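Local coordinates for nitroreductase-like family protein (PDB 2I7H), which belongs to the FMN-dependent nitroreductase-like proteins, is modelled as a two-chain assembly, and binds flavin mononucleotide in a pocket that both subunits help to line, at residues A[100-103]-A[108-111]; A[15-20]-A[126-131]; A[115-120]-A[134-139]. All blocks are in the same frame, centred on the assembly; numbering follows the deposited sequence. Where two conformers were deposited one is given.

Overall arrangement
Three contacts show how one long helix, 106-129, can organise a nitroreductase-like subunit. From the N terminus, the turn after helix 10-16 comes first; interaction 2 joins it to the far end of the long helix and so closes a loop of more than a hundred residues. Nested inside that loop, interaction 1 closes the short connection from strand 94-101 into the helix. Interaction 3 follows in series, tying the middle of the helix to strand 132-137, and it crosses interaction 2, because their segments alternate. Interactions 1 and 2 lie on opposite sides of the chain's centre, about 27 Å between centres, whereas interactions 2 and 3 both touch FMN.

Interaction 1: A[100-103]-A[108-111]; sequences MNED and QRDE
Charge pairing between Glu102 and Arg109 is one part of this contact, and a loose one: in the conformer given, Arg109 NH1 reaches Glu102 OE1 over 3.4 Å in a weak hydrogen bond belonging to a salt bridge. The stronger partner of Glu102 is Arg158, which extends the network to strand 157-167. The carboxylate sits at the edge of the guanidinium, near its plane, yet the two groups are turned 63° apart. Stronger is the hold of Asp110 on Arg109, whose NE gives a 2.7 Å bond to Asp110 OD1, within the guanidinium plane but on the anti side of the carboxylate and well tilted from the carboxylate plane. The arginine chain bends at chi2 (-75°) and chi3 (-52°), which brings its head between the two acids.

The network lies across the short connection by which strand 94-101 of the antiparallel sheet leads into helix 106-129, the long helix of this nitroreductase-like fold; only four residues separate the two segments.

Nonpolar and van der Waals contacts accompany the charge pairing. Selenomethionine Met100 brings its terminal CE to 3.6 Å from Arg109 O, and it also meets the arginine's CG. Asp103 points at the helix and lays its carboxylate against the aliphatic start of Gln108, Asp103 CG lying 3.6 Å from Gln108 CB; the acid's charge is paired with Arg105. Asp103 O, meanwhile, approaches Arg109 CB at 3.4 Å. At the end of the helical segment, Glu111 touches the other FMN of the assembly, not that of interactions 2 and 3, and bonds through OE2 to Ser138 OG of the second subunit.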
loop_
_atom_site.group_PDB
_atom_site.type_symbol
_atom_site.label_atom_id
_atom_site.label_comp_id
_atom_site.label_asym_id
_atom_site.label_seq_id
_atom_site.Cartn_x
_atom_site.Cartn_y
_atom_site.Cartn_z
HETATM N N MSE A 100 -11.719 3.371 7.009
HETATM C CA MSE A 100 -11.015 3.551 8.280
HETATM C C MSE A 100 -11.581 4.755 9.034
HETATM O O MSE A 100 -12.160 5.663 8.427
HETATM C CB MSE A 100 -9.500 3.755 8.058
HETATM C CG MSE A 100 -9.181 4.999 7.222
HETATM SE SE MSE A 100 -7.277 5.234 7.009
HETATM C CE MSE A 100 -7.173 7.087 7.298
ATOM N N ASN A 101 -11.392 4.758 10.351
ATOM C CA ASN A 101 -11.686 5.956 11.130
ATOM C C ASN A 101 -10.610 6.970 10.840
ATOM O O ASN A 101 -9.430 6.631 10.868
ATOM C CB ASN A 101 -11.778 5.634 12.617
ATOM C CG ASN A 101 -12.944 4.741 12.927
ATOM O OD1 ASN A 101 -14.083 5.070 12.624
ATOM N ND2 ASN A 101 -12.667 3.577 13.511
ATOM N N GLU A 102 -11.013 8.203 10.580
ATOM C CA GLU A 102 -10.051 9.222 10.244
ATOM C C GLU A 102 -9.505 9.853 11.507
ATOM O O GLU A 102 -10.235 10.523 12.238
ATOM C CB GLU A 102 -10.699 10.284 9.367
ATOM C CG GLU A 102 -9.720 11.291 8.911
ATOM C CD GLU A 102 -9.136 10.926 7.623
ATOM O OE1 GLU A 102 -9.108 11.786 6.750
ATOM O OE2 GLU A 102 -8.707 9.764 7.466
ATOM N N ASP A 103 -8.225 9.643 11.759
ATOM C CA ASP A 103 -7.568 10.244 12.919
ATOM C C ASP A 103 -7.464 11.741 12.623
ATOM O O ASP A 103 -7.124 12.111 11.523
ATOM C CB ASP A 103 -6.191 9.590 13.202
ATOM C CG ASP A 103 -5.637 9.930 14.591
ATOM O OD1 ASP A 103 -5.327 11.116 14.859
ATOM O OD2 ASP A 103 -5.508 8.995 15.443
ATOM N N GLN A 108 -0.760 10.209 12.309
ATOM C CA GLN A 108 -1.491 8.975 12.599
ATOM C C GLN A 108 -2.458 8.626 11.493
ATOM O O GLN A 108 -2.632 7.464 11.179
ATOM C CB GLN A 108 -2.215 9.065 13.954
ATOM C CG GLN A 108 -1.312 8.930 15.157
ATOM C CD GLN A 108 -0.712 10.241 15.632
ATOM O OE1 GLN A 108 -0.774 11.262 14.982
ATOM N NE2 GLN A 108 -0.140 10.207 16.819
ATOM N N ARG A 109 -3.105 9.632 10.902
ATOM C CA ARG A 109 -4.031 9.375 9.787
ATOM C C ARG A 109 -3.276 8.877 8.547
ATOM O O ARG A 109 -3.743 7.981 7.846
ATOM C CB ARG A 109 -4.858 10.642 9.479
ATOM C CG ARG A 109 -5.825 10.540 8.353
ATOM C CD ARG A 109 -5.193 10.560 6.919
ATOM N NE ARG A 109 -4.292 11.704 6.727
ATOM C CZ ARG A 109 -4.713 12.962 6.761
ATOM N NH1 ARG A 109 -6.009 13.176 6.960
ATOM N NH2 ARG A 109 -3.851 13.976 6.611
ATOM N N ASP A 110 -2.147 9.517 8.238
ATOM C CA ASP A 110 -1.312 9.116 7.122
ATOM C C ASP A 110 -0.805 7.698 7.308
ATOM O O ASP A 110 -0.858 6.899 6.386
ATOM C CB ASP A 110 -0.124 10.087 6.950
ATOM C CG ASP A 110 -0.540 11.423 6.349
ATOM O OD1 ASP A 110 -1.727 11.608 5.965
ATOM O OD2 ASP A 110 0.313 12.310 6.323
ATOM N N GLU A 111 -0.280 7.399 8.493
ATOM C CA GLU A 111 0.094 6.026 8.865
ATOM C C GLU A 111 -1.057 5.030 8.684
ATOM O O GLU A 111 -0.880 3.970 8.125
ATOM C CB GLU A 111 0.595 5.972 10.327
ATOM C CG GLU A 111 2.027 6.384 10.473
ATOM C CD GLU A 111 2.453 6.677 11.923
ATOM O OE1 GLU A 111 1.648 6.635 12.852
ATOM O OE2 GLU A 111 3.625 7.014 12.122
#

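Interaction 2: A[15-20]-A[126-131]; sequences KERRSV and LAWERG. With FMN (flavin mononucleotide), chain G.
Where the chain leaves helix 10-16, the backbone of Arg17 passes over the indole of Trp128, with their CA atoms 6.0 Å apart. Arg17 is the first residue to abandon helical angles, and it lays mainly backbone atoms on the ring: Arg17 CA sits 3.7 Å from the centroid of the five-membered ring, a CH-pi contact 16° off the normal. Farther along the same face, Arg18 N stands 3.5 Å from Trp128 CZ3.

With CG anti to N (chi1 -171°), Trp128 swings its ring out from the helix to meet this turn. Val20 comes to the ring edge, its CG2 4.1 Å from Trp128 CZ3. The side chain of Arg17 leads away from the tryptophan to the FMN phosphate. Arg17 NH1 and NH2 each donate to O3P over 3.0 Å, and NH2 adds a weak bond to O2P. Ser19 joins the grip: Ser19 N gives a straight bond of 2.8 Å to O1P (162°), while Ser19 OG hydrogen-bonds O3P at 2.6 Å, giving that oxygen three partners here. Trp42 of the second subunit packs on Arg18.

At Gly131, with positive phi, a Schellman motif ends helix 106-129. Phe168 adds its ring to Trp128, and Val20 pairs through its backbone with Cys134, so the turn runs from helix 10-16 past the end of the long helix to strand 132-137.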
loop_
_atom_site.group_PDB
_atom_site.type_symbol
_atom_site.label_atom_id
_atom_site.label_comp_id
_atom_site.label_asym_id
_atom_site.label_seq_id
_atom_site.Cartn_x
_atom_site.Cartn_y
_atom_site.Cartn_z
ATOM N N LYS A 15 4.033 -8.491 -10.657
ATOM C CA LYS A 15 4.141 -7.991 -12.029
ATOM C C LYS A 15 3.041 -8.459 -12.984
ATOM O O LYS A 15 2.791 -7.810 -14.012
ATOM C CB LYS A 15 5.511 -8.317 -12.614
ATOM C CG LYS A 15 6.689 -7.802 -11.774
ATOM C CD LYS A 15 7.977 -7.763 -12.592
ATOM C CE LYS A 15 8.248 -9.092 -13.293
ATOM N NZ LYS A 15 8.772 -10.119 -12.346
ATOM N N GLU A 16 2.379 -9.559 -12.654
ATOM C CA GLU A 16 1.372 -10.127 -13.537
ATOM C C GLU A 16 -0.036 -9.642 -13.177
ATOM O O GLU A 16 -0.887 -9.528 -14.049
ATOM C CB GLU A 16 1.470 -11.661 -13.553
ATOM C CG GLU A 16 2.687 -12.195 -14.322
ATOM C CD GLU A 16 2.855 -13.726 -14.262
ATOM O OE1 GLU A 16 1.978 -14.419 -13.683
ATOM O OE2 GLU A 16 3.866 -14.246 -14.811
ATOM N N ARG A 17 -0.269 -9.353 -11.898
ATOM C CA ARG A 17 -1.506 -8.706 -11.440
ATOM C C ARG A 17 -1.937 -7.571 -12.363
ATOM O O ARG A 17 -1.140 -6.701 -12.721
ATOM C CB ARG A 17 -1.335 -8.163 -10.000
ATOM C CG ARG A 17 -2.612 -7.617 -9.349
ATOM C CD ARG A 17 -2.345 -6.377 -8.425
ATOM N NE ARG A 17 -1.622 -5.298 -9.122
ATOM C CZ ARG A 17 -2.162 -4.353 -9.905
ATOM N NH1 ARG A 17 -3.467 -4.307 -10.140
ATOM N NH2 ARG A 17 -1.375 -3.452 -10.506
ATOM N N ARG A 18 -3.202 -7.616 -12.765
ATOM C CA ARG A 18 -3.821 -6.553 -13.545
ATOM C C ARG A 18 -5.119 -6.158 -12.868
ATOM O O ARG A 18 -5.810 -7.006 -12.293
ATOM C CB ARG A 18 -4.164 -7.026 -14.971
ATOM C CG ARG A 18 -3.030 -7.556 -15.826
ATOM C CD ARG A 18 -2.247 -6.425 -16.461
ATOM N NE ARG A 18 -1.107 -6.187 -15.595
ATOM C CZ ARG A 18 0.105 -6.703 -15.780
ATOM N NH1 ARG A 18 0.397 -7.432 -16.862
ATOM N NH2 ARG A 18 1.026 -6.448 -14.882
ATOM N N SER A 19 -5.453 -4.871 -12.957
ATOM C CA SER A 19 -6.791 -4.395 -12.648
ATOM C C SER A 19 -7.768 -5.004 -13.649
ATOM O O SER A 19 -7.593 -4.880 -14.864
ATOM C CB SER A 19 -6.835 -2.868 -12.723
ATOM O OG SER A 19 -6.093 -2.324 -11.643
ATOM N N VAL A 20 -8.795 -5.674 -13.130
ATOM C CA VAL A 20 -9.779 -6.348 -13.963
ATOM C C VAL A 20 -11.117 -5.664 -13.705
ATOM O O VAL A 20 -11.506 -5.467 -12.557
ATOM C CB VAL A 20 -9.800 -7.868 -13.649
ATOM C CG1 VAL A 20 -11.006 -8.545 -14.262
ATOM C CG2 VAL A 20 -8.521 -8.510 -14.141
ATOM N N LEU A 126 -2.920 -11.521 -3.153
ATOM C CA LEU A 126 -3.582 -12.735 -2.691
ATOM C C LEU A 126 -4.696 -13.223 -3.616
ATOM O O LEU A 126 -4.780 -14.419 -3.917
ATOM C CB LEU A 126 -4.105 -12.523 -1.261
ATOM C CG LEU A 126 -2.999 -12.352 -0.210
ATOM C CD1 LEU A 126 -3.469 -11.651 1.037
ATOM C CD2 LEU A 126 -2.371 -13.695 0.167
ATOM N N ALA A 127 -5.548 -12.299 -4.057
ATOM C CA ALA A 127 -6.643 -12.638 -4.951
ATOM C C ALA A 127 -6.107 -13.081 -6.316
ATOM O O ALA A 127 -6.544 -14.086 -6.859
ATOM C CB ALA A 127 -7.666 -11.446 -5.065
ATOM N N TRP A 128 -5.139 -12.347 -6.864
ATOM C CA TRP A 128 -4.558 -12.702 -8.170
ATOM C C TRP A 128 -4.050 -14.155 -8.189
ATOM O O TRP A 128 -4.194 -14.859 -9.188
ATOM C CB TRP A 128 -3.411 -11.751 -8.563
ATOM C CG TRP A 128 -2.983 -11.986 -9.961
ATOM C CD1 TRP A 128 -1.902 -12.727 -10.397
ATOM C CD2 TRP A 128 -3.675 -11.548 -11.141
ATOM N NE1 TRP A 128 -1.881 -12.755 -11.770
ATOM C CE2 TRP A 128 -2.950 -12.040 -12.255
ATOM C CE3 TRP A 128 -4.836 -10.773 -11.362
ATOM C CZ2 TRP A 128 -3.336 -11.768 -13.586
ATOM C CZ3 TRP A 128 -5.236 -10.517 -12.678
ATOM C CH2 TRP A 128 -4.462 -11.005 -13.780
ATOM N N GLU A 129 -3.446 -14.567 -7.072
ATOM C CA GLU A 129 -2.878 -15.908 -6.897
ATOM C C GLU A 129 -3.922 -17.035 -7.041
ATOM O O GLU A 129 -3.617 -18.106 -7.576
ATOM C CB GLU A 129 -2.093 -15.981 -5.566
ATOM C CG GLU A 129 -1.709 -17.385 -5.103
ATOM C CD GLU A 129 -0.780 -17.385 -3.860
ATOM O OE1 GLU A 129 -1.245 -17.137 -2.712
ATOM O OE2 GLU A 129 0.426 -17.643 -4.037
ATOM N N ARG A 130 -5.151 -16.776 -6.590
ATOM C CA ARG A 130 -6.273 -17.729 -6.724
ATOM C C ARG A 130 -7.079 -17.555 -7.992
ATOM O O ARG A 130 -8.121 -18.166 -8.106
ATOM C CB ARG A 130 -7.272 -17.577 -5.579
ATOM C CG ARG A 130 -6.684 -17.437 -4.227
ATOM C CD ARG A 130 -6.026 -18.727 -3.832
ATOM N NE ARG A 130 -5.712 -18.691 -2.419
ATOM C CZ ARG A 130 -6.398 -19.350 -1.491
ATOM N NH1 ARG A 130 -7.460 -20.117 -1.836
ATOM N NH2 ARG A 130 -6.000 -19.237 -0.217
ATOM N N GLY A 131 -6.631 -16.699 -8.914
ATOM C CA GLY A 131 -7.378 -16.429 -10.150
ATOM C C GLY A 131 -8.492 -15.388 -10.083
ATOM O O GLY A 131 -9.233 -15.193 -11.060
HETATM N N1 FMN G . -9.248 2.068 -11.847
HETATM C C2 FMN G . -10.512 2.462 -12.279
HETATM O O2 FMN G . -10.971 2.000 -13.321
HETATM N N3 FMN G . -11.250 3.364 -11.532
HETATM C C4 FMN G . -10.698 3.864 -10.358
HETATM O O4 FMN G . -11.187 4.839 -9.813
HETATM C C4A FMN G . -9.439 3.465 -9.937
HETATM N N5 FMN G . -8.927 3.988 -8.761
HETATM C C5A FMN G . -7.658 3.610 -8.334
HETATM C C6 FMN G . -7.203 4.164 -7.154
HETATM C C7 FMN G . -5.970 3.856 -6.619
HETATM C C7M FMN G . -5.702 4.293 -5.210
HETATM C C8 FMN G . -5.156 2.960 -7.307
HETATM C C8M FMN G . -3.860 2.547 -6.663
HETATM C C9 FMN G . -5.614 2.384 -8.520
HETATM C C9A FMN G . -6.874 2.703 -9.061
HETATM N N10 FMN G . -7.401 2.169 -10.276
HETATM C C10 FMN G . -8.690 2.553 -10.684
HETATM C "C1'" FMN G . -6.539 1.446 -11.293
HETATM C "C2'" FMN G . -5.871 2.438 -12.252
HETATM O "O2'" FMN G . -6.850 3.100 -13.002
HETATM C "C3'" FMN G . -4.755 1.928 -13.201
HETATM O "O3'" FMN G . -5.141 1.777 -14.553
HETATM C "C4'" FMN G . -4.120 0.611 -12.835
HETATM O "O4'" FMN G . -3.878 0.517 -11.453
HETATM C "C5'" FMN G . -2.819 0.478 -13.620
HETATM O "O5'" FMN G . -2.932 -0.755 -14.305
HETATM P P FMN G . -2.889 -2.147 -13.468
HETATM O O1P FMN G . -3.568 -3.230 -14.285
HETATM O O2P FMN G . -1.429 -2.482 -13.300
HETATM O O3P FMN G . -3.517 -2.048 -12.083
#

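Interaction 3: A[115-120]-A[134-139]. With FMN (flavin mononucleotide), chain G.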
loop_
_atom_site.group_PDB
_atom_site.type_symbol
_atom_site.label_atom_id
_atom_site.label_comp_id
_atom_site.label_asym_id
_atom_site.label_seq_id
_atom_site.Cartn_x
_atom_site.Cartn_y
_atom_site.Cartn_z
ATOM N N ALA A 115 -1.175 1.936 5.939
ATOM C CA ALA A 115 -1.495 0.578 6.355
ATOM C C ALA A 115 -2.717 0.052 5.631
ATOM O O ALA A 115 -2.759 -1.114 5.227
ATOM C CB ALA A 115 -1.703 0.519 7.901
ATOM N N THR A 116 -3.731 0.904 5.471
ATOM C CA THR A 116 -4.941 0.458 4.806
ATOM C C THR A 116 -4.684 0.199 3.300
ATOM O O THR A 116 -5.180 -0.769 2.772
ATOM C CB THR A 116 -6.091 1.401 5.063
ATOM O OG1 THR A 116 -6.338 1.432 6.467
ATOM C CG2 THR A 116 -7.315 0.928 4.357
ATOM N N CYS A 117 -3.836 1.010 2.666
ATOM C CA CYS A 117 -3.386 0.742 1.304
ATOM C C CYS A 117 -2.524 -0.513 1.144
ATOM O O CYS A 117 -2.657 -1.206 0.138
ATOM C CB CYS A 117 -2.658 1.946 0.735
ATOM S SG CYS A 117 -3.708 3.383 0.643
ATOM N N ALA A 118 -1.662 -0.796 2.131
ATOM C CA ALA A 118 -0.843 -1.996 2.159
ATOM C C ALA A 118 -1.734 -3.262 2.257
ATOM O O ALA A 118 -1.479 -4.243 1.569
ATOM C CB ALA A 118 0.254 -1.947 3.356
ATOM N N PHE A 119 -2.748 -3.223 3.128
ATOM C CA PHE A 119 -3.776 -4.267 3.255
ATOM C C PHE A 119 -4.490 -4.528 1.929
ATOM O O PHE A 119 -4.659 -5.685 1.534
ATOM C CB PHE A 119 -4.745 -3.864 4.384
ATOM C CG PHE A 119 -6.038 -4.631 4.430
ATOM C CD1 PHE A 119 -6.111 -5.868 5.060
ATOM C CD2 PHE A 119 -7.209 -4.056 3.937
ATOM C CE1 PHE A 119 -7.280 -6.531 5.112
ATOM C CE2 PHE A 119 -8.380 -4.713 3.978
ATOM C CZ PHE A 119 -8.441 -5.966 4.557
HETATM N N MSE A 120 -4.854 -3.465 1.207
HETATM C CA MSE A 120 -5.580 -3.607 -0.065
HETATM C C MSE A 120 -4.723 -4.178 -1.166
HETATM O O MSE A 120 -5.192 -5.004 -1.948
HETATM C CB MSE A 120 -6.212 -2.282 -0.527
HETATM C CG MSE A 120 -7.362 -1.844 0.353
HETATM SE SE MSE A 120 -8.168 -0.107 -0.089
HETATM C CE MSE A 120 -9.103 -0.599 -1.685
ATOM N N CYS A 134 -9.516 -8.070 -9.708
ATOM C CA CYS A 134 -10.230 -6.968 -9.108
ATOM C C CYS A 134 -9.715 -5.605 -9.529
ATOM O O CYS A 134 -8.611 -5.488 -10.033
ATOM C CB CYS A 134 -10.270 -7.099 -7.589
ATOM S SG CYS A 134 -8.710 -7.217 -6.826
ATOM N N VAL A 135 -10.572 -4.601 -9.374
ATOM C CA VAL A 135 -10.176 -3.200 -9.450
ATOM C C VAL A 135 -10.447 -2.475 -8.146
ATOM O O VAL A 135 -11.496 -2.666 -7.523
ATOM C CB VAL A 135 -10.928 -2.372 -10.486
ATOM C CG1 VAL A 135 -10.007 -1.919 -11.572
ATOM C CG2 VAL A 135 -12.189 -3.038 -10.952
ATOM N N TRP A 136 -9.496 -1.611 -7.805
ATOM C CA TRP A 136 -9.506 -0.738 -6.650
ATOM C C TRP A 136 -10.084 0.551 -7.173
ATOM O O TRP A 136 -9.459 1.232 -7.983
ATOM C CB TRP A 136 -8.063 -0.495 -6.244
ATOM C CG TRP A 136 -7.802 0.380 -5.075
ATOM C CD1 TRP A 136 -8.573 1.424 -4.601
ATOM C CD2 TRP A 136 -6.630 0.351 -4.275
ATOM N NE1 TRP A 136 -7.980 1.995 -3.502
ATOM C CE2 TRP A 136 -6.767 1.378 -3.294
ATOM C CE3 TRP A 136 -5.478 -0.474 -4.255
ATOM C CZ2 TRP A 136 -5.790 1.614 -2.322
ATOM C CZ3 TRP A 136 -4.521 -0.260 -3.271
ATOM C CH2 TRP A 136 -4.693 0.793 -2.310
ATOM N N LYS A 137 -11.277 0.895 -6.724
ATOM C CA LYS A 137 -11.921 2.075 -7.265
ATOM C C LYS A 137 -11.831 3.242 -6.331
ATOM O O LYS A 137 -11.946 3.094 -5.111
ATOM C CB LYS A 137 -13.364 1.799 -7.658
ATOM C CG LYS A 137 -13.595 1.901 -9.145
ATOM C CD LYS A 137 -13.450 0.616 -9.874
ATOM C CE LYS A 137 -14.339 0.646 -11.111
ATOM N NZ LYS A 137 -13.847 1.556 -12.211
ATOM N N SER A 138 -11.529 4.399 -6.902
ATOM C CA SER A 138 -11.711 5.655 -6.210
ATOM C C SER A 138 -12.456 6.629 -7.083
ATOM O O SER A 138 -13.223 6.242 -7.971
ATOM C CB SER A 138 -10.401 6.297 -5.780
ATOM O OG SER A 138 -10.660 7.638 -5.380
ATOM N N GLY A 139 -12.229 7.907 -6.823
ATOM C CA GLY A 139 -13.035 8.938 -7.461
ATOM C C GLY A 139 -13.932 9.569 -6.443
ATOM O O GLY A 139 -14.009 9.105 -5.296
HETATM N N1 FMN G . -9.248 2.068 -11.847
HETATM C C2 FMN G . -10.512 2.462 -12.279
HETATM O O2 FMN G . -10.971 2.000 -13.321
HETATM N N3 FMN G . -11.250 3.364 -11.532
HETATM C C4 FMN G . -10.698 3.864 -10.358
HETATM O O4 FMN G . -11.187 4.839 -9.813
HETATM C C4A FMN G . -9.439 3.465 -9.937
HETATM N N5 FMN G . -8.927 3.988 -8.761
HETATM C C5A FMN G . -7.658 3.610 -8.334
HETATM C C6 FMN G . -7.203 4.164 -7.154
HETATM C C7 FMN G . -5.970 3.856 -6.619
HETATM C C7M FMN G . -5.702 4.293 -5.210
HETATM C C8 FMN G . -5.156 2.960 -7.307
HETATM C C8M FMN G . -3.860 2.547 -6.663
HETATM C C9 FMN G . -5.614 2.384 -8.520
HETATM C C9A FMN G . -6.874 2.703 -9.061
HETATM N N10 FMN G . -7.401 2.169 -10.276
HETATM C C10 FMN G . -8.690 2.553 -10.684
HETATM C "C1'" FMN G . -6.539 1.446 -11.293
HETATM C "C2'" FMN G . -5.871 2.438 -12.252
HETATM O "O2'" FMN G . -6.850 3.100 -13.002
HETATM C "C3'" FMN G . -4.755 1.928 -13.201
HETATM O "O3'" FMN G . -5.141 1.777 -14.553
HETATM C "C4'" FMN G . -4.120 0.611 -12.835
HETATM O "O4'" FMN G . -3.878 0.517 -11.453
HETATM C "C5'" FMN G . -2.819 0.478 -13.620
HETATM O "O5'" FMN G . -2.932 -0.755 -14.305
HETATM P P FMN G . -2.889 -2.147 -13.468
HETATM O O1P FMN G . -3.568 -3.230 -14.285
HETATM O O2P FMN G . -1.429 -2.482 -13.300
HETATM O O3P FMN G . -3.517 -2.048 -12.083
#
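Cys117 and Met120, one helical turn apart on helix 106-129, both meet the indole of Trp136, but from different directions. Cys117 works at the rim of the ring. Its CB lies in the ring plane, 3.8 Å from Trp136 CH2, and its SG makes an edge-on sulfur-aromatic contact, 5.2 Å from the centroid of the six-membered ring and 87° off the normal. Cys117 O comes up to CH2 as well, and Cys117 also packs on Ala114 of the second subunit.

Met120, a selenomethionine, takes a face instead. Its chain turns at chi3 (73°), folding the terminal methyl over the pyrrole: CE stands 3.4 Å from the centroid of the five-membered ring, close to the normal, in a CH-pi contact. SE lies obliquely to the six-membered ring, 4.1 Å from its centroid, completing a Met-aromatic contact. The opposite face of the indole receives the flavin methyl C7M, 3.6 Å from Trp136 CE2, so the ring is sandwiched between a helix side chain and the cofactor. Its NE1 donates to Val160 O of strand 157-167, which should help fix the ring's rotation.

Beyond the tryptophan, the end of the strand and the loop after it meet the flavin's polar edge. Ser138 N donates to O4 over 3.0 Å and more weakly to N5, and Lys137 NZ reaches O2 at 3.1 Å. Strand and loop thus line the FMN site, and the helix backs them by packing on the indole; in this nitroreductase-like fold the site lies at the dimer interface, where Asn45 and His46 of the second subunit also bond to the cofactor.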